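Local coordinates for uncharacterized protein, cytosolic disulfide reductase DsbM (Pseudomonas aeruginosa PAO1, PDB 5HFI), which probably acts as a cytosolic disulfide reductase of the thioredoxin superfamily, and here carries glutathione attached through a mixed disulfide, at residues 17-22 / 67-72; 75-80 / 122-127. One frame throughout, in Å; residues are numbered along the deposited sequence.

Interaction 1 of 2, residues 17-22 / 67-72; sequences CGWCYG and LRIAQL. With GSH (glutathione), chain B.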
loop_
_atom_site.group_PDB
_atom_site.type_symbol
_atom_site.label_atom_id
_atom_site.label_comp_id
_atom_site.label_asym_id
_atom_site.label_seq_id
_atom_site.Cartn_x
_atom_site.Cartn_y
_atom_site.Cartn_z
ATOM N N CYS A 17 5.494 -3.944 -1.326
ATOM C CA CYS A 17 5.558 -5.054 -0.387
ATOM C C CYS A 17 4.462 -6.055 -0.734
ATOM O O CYS A 17 3.273 -5.715 -0.703
ATOM C CB CYS A 17 5.401 -4.555 1.047
ATOM S SG CYS A 17 5.243 -5.875 2.264
ATOM N N GLY A 18 4.864 -7.281 -1.079
ATOM C CA GLY A 18 3.885 -8.285 -1.467
ATOM C C GLY A 18 2.888 -8.590 -0.366
ATOM O O GLY A 18 1.704 -8.814 -0.629
ATOM N N TRP A 19 3.349 -8.603 0.884
ATOM C CA TRP A 19 2.438 -8.900 1.981
ATOM C C TRP A 19 1.441 -7.772 2.207
ATOM O O TRP A 19 0.328 -8.021 2.680
ATOM C CB TRP A 19 3.226 -9.204 3.252
ATOM C CG TRP A 19 3.775 -10.590 3.241
ATOM C CD1 TRP A 19 5.083 -10.957 3.124
ATOM C CD2 TRP A 19 3.020 -11.804 3.321
ATOM N NE1 TRP A 19 5.191 -12.327 3.140
ATOM C CE2 TRP A 19 3.939 -12.870 3.260
ATOM C CE3 TRP A 19 1.657 -12.092 3.446
ATOM C CZ2 TRP A 19 3.538 -14.203 3.320
ATOM C CZ3 TRP A 19 1.262 -13.418 3.503
ATOM C CH2 TRP A 19 2.199 -14.456 3.440
ATOM N N CYS A 20 1.809 -6.531 1.873
ATOM C CA CYS A 20 0.824 -5.455 1.911
ATOM C C CYS A 20 -0.275 -5.692 0.886
ATOM O O CYS A 20 -1.456 -5.463 1.169
ATOM C CB CYS A 20 1.498 -4.105 1.679
ATOM S SG CYS A 20 2.476 -3.552 3.088
ATOM N N TYR A 21 0.095 -6.165 -0.306
ATOM C CA TYR A 21 -0.907 -6.548 -1.293
ATOM C C TYR A 21 -1.758 -7.703 -0.780
ATOM O O TYR A 21 -2.975 -7.734 -0.998
ATOM C CB TYR A 21 -0.222 -6.913 -2.609
ATOM C CG TYR A 21 -1.165 -7.370 -3.700
ATOM C CD1 TYR A 21 -2.212 -6.564 -4.126
ATOM C CD2 TYR A 21 -0.991 -8.601 -4.321
ATOM C CE1 TYR A 21 -3.069 -6.977 -5.131
ATOM C CE2 TYR A 21 -1.841 -9.023 -5.325
ATOM C CZ TYR A 21 -2.879 -8.206 -5.726
ATOM O OH TYR A 21 -3.726 -8.624 -6.728
ATOM N N GLY A 22 -1.137 -8.655 -0.079
ATOM C CA GLY A 22 -1.905 -9.712 0.553
ATOM C C GLY A 22 -2.881 -9.192 1.589
ATOM O O GLY A 22 -3.922 -9.808 1.829
ATOM N N LEU A 67 3.534 -16.406 -4.827
ATOM C CA LEU A 67 2.611 -17.533 -4.910
ATOM C C LEU A 67 2.199 -18.017 -3.528
ATOM O O LEU A 67 1.097 -18.555 -3.367
ATOM C CB LEU A 67 3.221 -18.675 -5.723
ATOM C CG LEU A 67 2.968 -18.553 -7.227
ATOM C CD1 LEU A 67 3.415 -19.806 -7.957
ATOM C CD2 LEU A 67 1.493 -18.282 -7.488
ATOM N N ARG A 68 3.057 -17.827 -2.522
ATOM C CA ARG A 68 2.663 -18.133 -1.150
ATOM C C ARG A 68 1.628 -17.134 -0.644
ATOM O O ARG A 68 0.692 -17.511 0.069
ATOM C CB ARG A 68 3.889 -18.150 -0.233
ATOM C CG ARG A 68 4.602 -19.494 -0.167
ATOM C CD ARG A 68 4.000 -20.378 0.920
ATOM N NE ARG A 68 4.615 -20.092 2.206
ATOM C CZ ARG A 68 4.530 -20.885 3.267
ATOM N NH1 ARG A 68 5.130 -20.540 4.402
ATOM N NH2 ARG A 68 3.848 -22.025 3.195
ATOM N N ILE A 69 1.779 -15.856 -1.002
ATOM C CA ILE A 69 0.761 -14.864 -0.670
ATOM C C ILE A 69 -0.565 -15.219 -1.330
ATOM O O ILE A 69 -1.633 -15.081 -0.724
ATOM C CB ILE A 69 1.236 -13.456 -1.079
ATOM C CG1 ILE A 69 2.625 -13.177 -0.497
ATOM C CG2 ILE A 69 0.213 -12.409 -0.660
ATOM C CD1 ILE A 69 3.208 -11.846 -0.910
ATOM N N ALA A 70 -0.517 -15.677 -2.584
ATOM C CA ALA A 70 -1.745 -16.061 -3.274
ATOM C C ALA A 70 -2.417 -17.242 -2.587
ATOM O O ALA A 70 -3.645 -17.262 -2.431
ATOM C CB ALA A 70 -1.446 -16.386 -4.737
ATOM N N GLN A 71 -1.629 -18.233 -2.162
ATOM C CA GLN A 71 -2.189 -19.379 -1.452
ATOM C C GLN A 71 -2.842 -18.956 -0.142
ATOM O O GLN A 71 -3.915 -19.454 0.216
ATOM C CB GLN A 71 -1.096 -20.417 -1.185
ATOM C CG GLN A 71 -0.533 -21.089 -2.429
ATOM C CD GLN A 71 0.532 -22.120 -2.104
ATOM O OE1 GLN A 71 1.471 -21.844 -1.355
ATOM N NE2 GLN A 71 0.394 -23.315 -2.668
ATOM N N LEU A 72 -2.215 -18.030 0.584
ATOM C CA LEU A 72 -2.707 -17.657 1.906
ATOM C C LEU A 72 -3.883 -16.690 1.830
ATOM O O LEU A 72 -4.836 -16.810 2.607
ATOM C CB LEU A 72 -1.575 -17.039 2.728
ATOM C CG LEU A 72 -1.876 -16.632 4.176
ATOM C CD1 LEU A 72 -2.677 -17.699 4.913
ATOM C CD2 LEU A 72 -0.597 -16.305 4.917
HETATM N N1 GSH B . 3.545 -10.309 7.170
HETATM C CA1 GSH B . 4.427 -11.368 6.712
HETATM C C1 GSH B . 4.299 -12.583 7.627
HETATM O O11 GSH B . 5.329 -13.225 7.966
HETATM O O12 GSH B . 3.166 -12.943 8.044
HETATM C CB1 GSH B . 5.869 -10.866 6.726
HETATM C CG1 GSH B . 5.873 -9.381 6.379
HETATM C CD1 GSH B . 7.165 -9.010 5.656
HETATM O OE1 GSH B . 8.105 -9.732 5.703
HETATM N N2 GSH B . 7.233 -7.770 4.906
HETATM C CA2 GSH B . 8.457 -7.402 4.219
HETATM C C2 GSH B . 9.342 -6.648 5.211
HETATM O O2 GSH B . 8.968 -5.624 5.681
HETATM C CB2 GSH B . 8.139 -6.507 3.020
HETATM S SG2 GSH B . 6.760 -7.176 2.036
HETATM N N3 GSH B . 10.635 -7.189 5.592
HETATM C CA3 GSH B . 11.474 -6.480 6.541
HETATM C C3 GSH B . 11.934 -5.155 5.939
HETATM O O31 GSH B . 11.839 -4.093 6.608
HETATM O O32 GSH B . 12.407 -5.127 4.773
#

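Interaction 2 of 2, residues 75-80 / 122-127; sequences QPFGKD and AHYVEG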
loop_
_atom_site.group_PDB
_atom_site.type_symbol
_atom_site.label_atom_id
_atom_site.label_comp_id
_atom_site.label_asym_id
_atom_site.label_seq_id
_atom_site.Cartn_x
_atom_site.Cartn_y
_atom_site.Cartn_z
ATOM N N GLN A 75 -5.195 -13.513 -3.076
ATOM C CA GLN A 75 -4.958 -12.350 -3.915
ATOM C C GLN A 75 -4.398 -12.783 -5.269
ATOM O O GLN A 75 -3.546 -13.675 -5.334
ATOM C CB GLN A 75 -3.996 -11.380 -3.230
ATOM C CG GLN A 75 -4.640 -10.526 -2.140
ATOM C CD GLN A 75 -5.562 -9.454 -2.700
ATOM O OE1 GLN A 75 -5.151 -8.310 -2.898
ATOM N NE2 GLN A 75 -6.815 -9.815 -2.944
ATOM N N PRO A 76 -4.860 -12.183 -6.363
ATOM C CA PRO A 76 -4.441 -12.625 -7.695
ATOM C C PRO A 76 -3.160 -11.964 -8.180
ATOM O O PRO A 76 -2.871 -10.799 -7.901
ATOM C CB PRO A 76 -5.626 -12.202 -8.575
ATOM C CG PRO A 76 -6.125 -10.961 -7.915
ATOM C CD PRO A 76 -5.929 -11.169 -6.429
ATOM N N PHE A 77 -2.393 -12.740 -8.941
ATOM C CA PHE A 77 -1.184 -12.263 -9.596
ATOM C C PHE A 77 -1.293 -12.577 -11.082
ATOM O O PHE A 77 -1.642 -13.702 -11.455
ATOM C CB PHE A 77 0.068 -12.908 -8.989
ATOM C CG PHE A 77 0.315 -12.531 -7.551
ATOM C CD1 PHE A 77 1.243 -11.554 -7.226
ATOM C CD2 PHE A 77 -0.376 -13.157 -6.523
ATOM C CE1 PHE A 77 1.477 -11.205 -5.908
ATOM C CE2 PHE A 77 -0.150 -12.810 -5.203
ATOM C CZ PHE A 77 0.779 -11.833 -4.896
ATOM N N GLY A 78 -1.003 -11.584 -11.925
ATOM C CA GLY A 78 -1.246 -11.691 -13.346
ATOM C C GLY A 78 -0.037 -12.138 -14.145
ATOM O O GLY A 78 1.106 -12.006 -13.714
ATOM N N LYS A 79 -0.315 -12.669 -15.341
ATOM C CA LYS A 79 0.758 -13.126 -16.219
ATOM C C LYS A 79 1.639 -11.973 -16.682
ATOM O O LYS A 79 2.843 -12.161 -16.892
ATOM C CB LYS A 79 0.175 -13.865 -17.426
ATOM C CG LYS A 79 -0.731 -13.013 -18.305
ATOM C CD LYS A 79 -1.186 -13.780 -19.537
ATOM C CE LYS A 79 -2.136 -12.948 -20.386
ATOM N NZ LYS A 79 -3.407 -12.646 -19.669
ATOM N N ASP A 80 1.069 -10.776 -16.843
ATOM C CA ASP A 80 1.876 -9.628 -17.238
ATOM C C ASP A 80 2.813 -9.182 -16.125
ATOM O O ASP A 80 3.760 -8.432 -16.388
ATOM C CB ASP A 80 0.977 -8.469 -17.670
ATOM C CG ASP A 80 0.189 -8.781 -18.932
ATOM O OD1 ASP A 80 -0.980 -8.355 -19.025
ATOM O OD2 ASP A 80 0.739 -9.452 -19.832
ATOM N N ALA A 122 -2.305 -2.467 -10.504
ATOM C CA ALA A 122 -1.526 -2.144 -11.697
ATOM C C ALA A 122 -0.197 -2.890 -11.704
ATOM O O ALA A 122 0.284 -3.311 -12.762
ATOM C CB ALA A 122 -1.297 -0.636 -11.782
ATOM N N HIS A 123 0.402 -3.070 -10.560
ATOM C CA HIS A 123 1.678 -3.755 -10.442
ATOM C C HIS A 123 1.535 -5.294 -10.493
ATOM O O HIS A 123 2.036 -5.892 -11.403
ATOM C CB HIS A 123 2.330 -3.352 -9.142
ATOM C CG HIS A 123 3.673 -3.955 -8.881
ATOM N ND1 HIS A 123 4.825 -3.475 -9.449
ATOM C CD2 HIS A 123 4.055 -4.927 -8.033
ATOM C CE1 HIS A 123 5.849 -4.149 -8.987
ATOM N NE2 HIS A 123 5.408 -5.045 -8.136
ATOM N N TYR A 124 0.739 -5.868 -9.574
ATOM C CA TYR A 124 0.707 -7.320 -9.417
ATOM C C TYR A 124 -0.202 -8.013 -10.425
ATOM O O TYR A 124 0.029 -9.182 -10.756
ATOM C CB TYR A 124 0.270 -7.672 -7.995
ATOM C CG TYR A 124 1.284 -7.292 -6.945
ATOM C CD1 TYR A 124 2.458 -8.021 -6.800
ATOM C CD2 TYR A 124 1.074 -6.199 -6.110
ATOM C CE1 TYR A 124 3.388 -7.682 -5.848
ATOM C CE2 TYR A 124 2.003 -5.849 -5.155
ATOM C CZ TYR A 124 3.158 -6.597 -5.029
ATOM O OH TYR A 124 4.098 -6.270 -4.085
ATOM N N VAL A 125 -1.238 -7.339 -10.907
ATOM C CA VAL A 125 -2.162 -7.924 -11.870
ATOM C C VAL A 125 -1.821 -7.508 -13.293
ATOM O O VAL A 125 -1.719 -8.349 -14.186
ATOM C CB VAL A 125 -3.616 -7.550 -11.507
ATOM C CG1 VAL A 125 -4.571 -8.026 -12.588
ATOM C CG2 VAL A 125 -3.988 -8.139 -10.158
ATOM N N GLU A 126 -1.623 -6.213 -13.516
ATOM C CA GLU A 126 -1.439 -5.680 -14.860
ATOM C C GLU A 126 0.020 -5.593 -15.287
ATOM O O GLU A 126 0.286 -5.391 -16.477
ATOM C CB GLU A 126 -2.080 -4.291 -14.959
ATOM C CG GLU A 126 -3.598 -4.315 -14.875
ATOM C CD GLU A 126 -4.190 -2.958 -14.519
ATOM O OE1 GLU A 126 -5.147 -2.923 -13.713
ATOM O OE2 GLU A 126 -3.696 -1.934 -15.041
ATOM N N GLY A 127 0.964 -5.737 -14.361
ATOM C CA GLY A 127 2.368 -5.650 -14.716
ATOM C C GLY A 127 2.803 -4.281 -15.186
ATOM O O GLY A 127 3.726 -4.176 -16.001
HETATM O O HOH W 1 -1.813 -9.842 -16.388
HETATM O O HOH W 2 4.280 -5.836 -18.548
HETATM O O HOH W 3 -1.566 -5.245 -18.606
#

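Interaction 1 of 2, residues 17-22 / 67-72
Gly18 and Gly22 face Ile69 where the short helical segments 18-22 and 67-72 run almost parallel, their axes 17° apart and 9.7 Å at closest approach. Since neither glycine has a side chain, Ile69 packs directly on the main chain. Its CG2 meets the CA of Gly22 at 3.6 Å. The other branch extends further: chi2 of 177° sets CD1 anti to CA, and this methyl reaches Gly18 C at 3.3 Å. The same branch serves the indole: Ile69 CG1 lies over the six-membered ring of Trp19, 3.9 Å from its centroid and only 5° off the normal, which defines a CH-pi contact. Leu72 adds its CD2 at the rim, near the ring plane, 3.7 Å from Trp19 CH2. The opposite face of the indole is covered by glutathione, whose CA1 is 3.6 Å from Trp19 CG and offset toward the rim. The indole is thus sandwiched between protein and ligand, while His65 meets it edge-to-face. Glutathione is anchored covalently, with Cys17 SG 2.0 Å from its SG2, and also hydrogen-bonds to the Phe180 carbonyl oxygen. Cys17 occupies the N-cap, and Cys20 follows one turn later. This CxxC sequence at a helix start is characteristic of the thioredoxin-type active site, here captured as a mixed disulfide, with helix 64-73 backing its tryptophan.

Interaction 2 of 2, residues 75-80 / 122-127
Phe77 and Tyr124 lie side by side and point the same way. Phe77 CB is 4.1 Å from Tyr124 O. Chi1 of -65° turns CG anti to the carbonyl carbon, and beyond it CD1 passes Tyr124 CD1 at 3.8 Å. CE1 comes closer, 3.4 Å from Tyr124 CD1. The ring planes are nearly perpendicular, at 83°, but the approach is oblique. The other ring edge, CD2 and CE2, rests on Ala70 of helix 64-73, and the tip, CZ, nears Tyr21, which meets the ring edge-to-face. Next to this pair, the backbone supplies a nearly straight hydrogen bond: Gly78 N donates to Tyr124 O at 2.9 Å, with an N-H...O angle of 175° and the donor in the carbonyl plane. Further along, water takes over. One molecule accepts from Asp80 N and donates to Val125 O, 2.7 Å away; another donates to Asp80 OD1 and Glu126 O. Gly127 CA also makes a C-H...O contact with Asp80 O. The arrangement joins the N-terminus of helix 79-85, with Gly78 at the N-cap position, to the turn at Gly127, whose positive phi takes the chain out of helical conformation, within the helical region inserted into the thioredoxin fold of DsbA-like proteins.

In the fold
Interaction 1 is largely buried and apolar, built on helix-to-helix packing and a ligand-covered indole; interaction 2 lies nearer the surface, where a main-chain hydrogen bond and bridging waters join loops and helix ends. They follow in series: helix 64-73, which packs on the active-site helix, leads into segment 75-80. Tyr21 connects them directly. Its OH forms a probable hydrogen bond with Pro76 O at 2.6 Å, while its ring stacks on Tyr124. Tyr124 itself approaches the active site, its OH packing 3.3 Å from Gly18 N. Interaction 2 therefore borders the CxxC helix through its aromatic side chains.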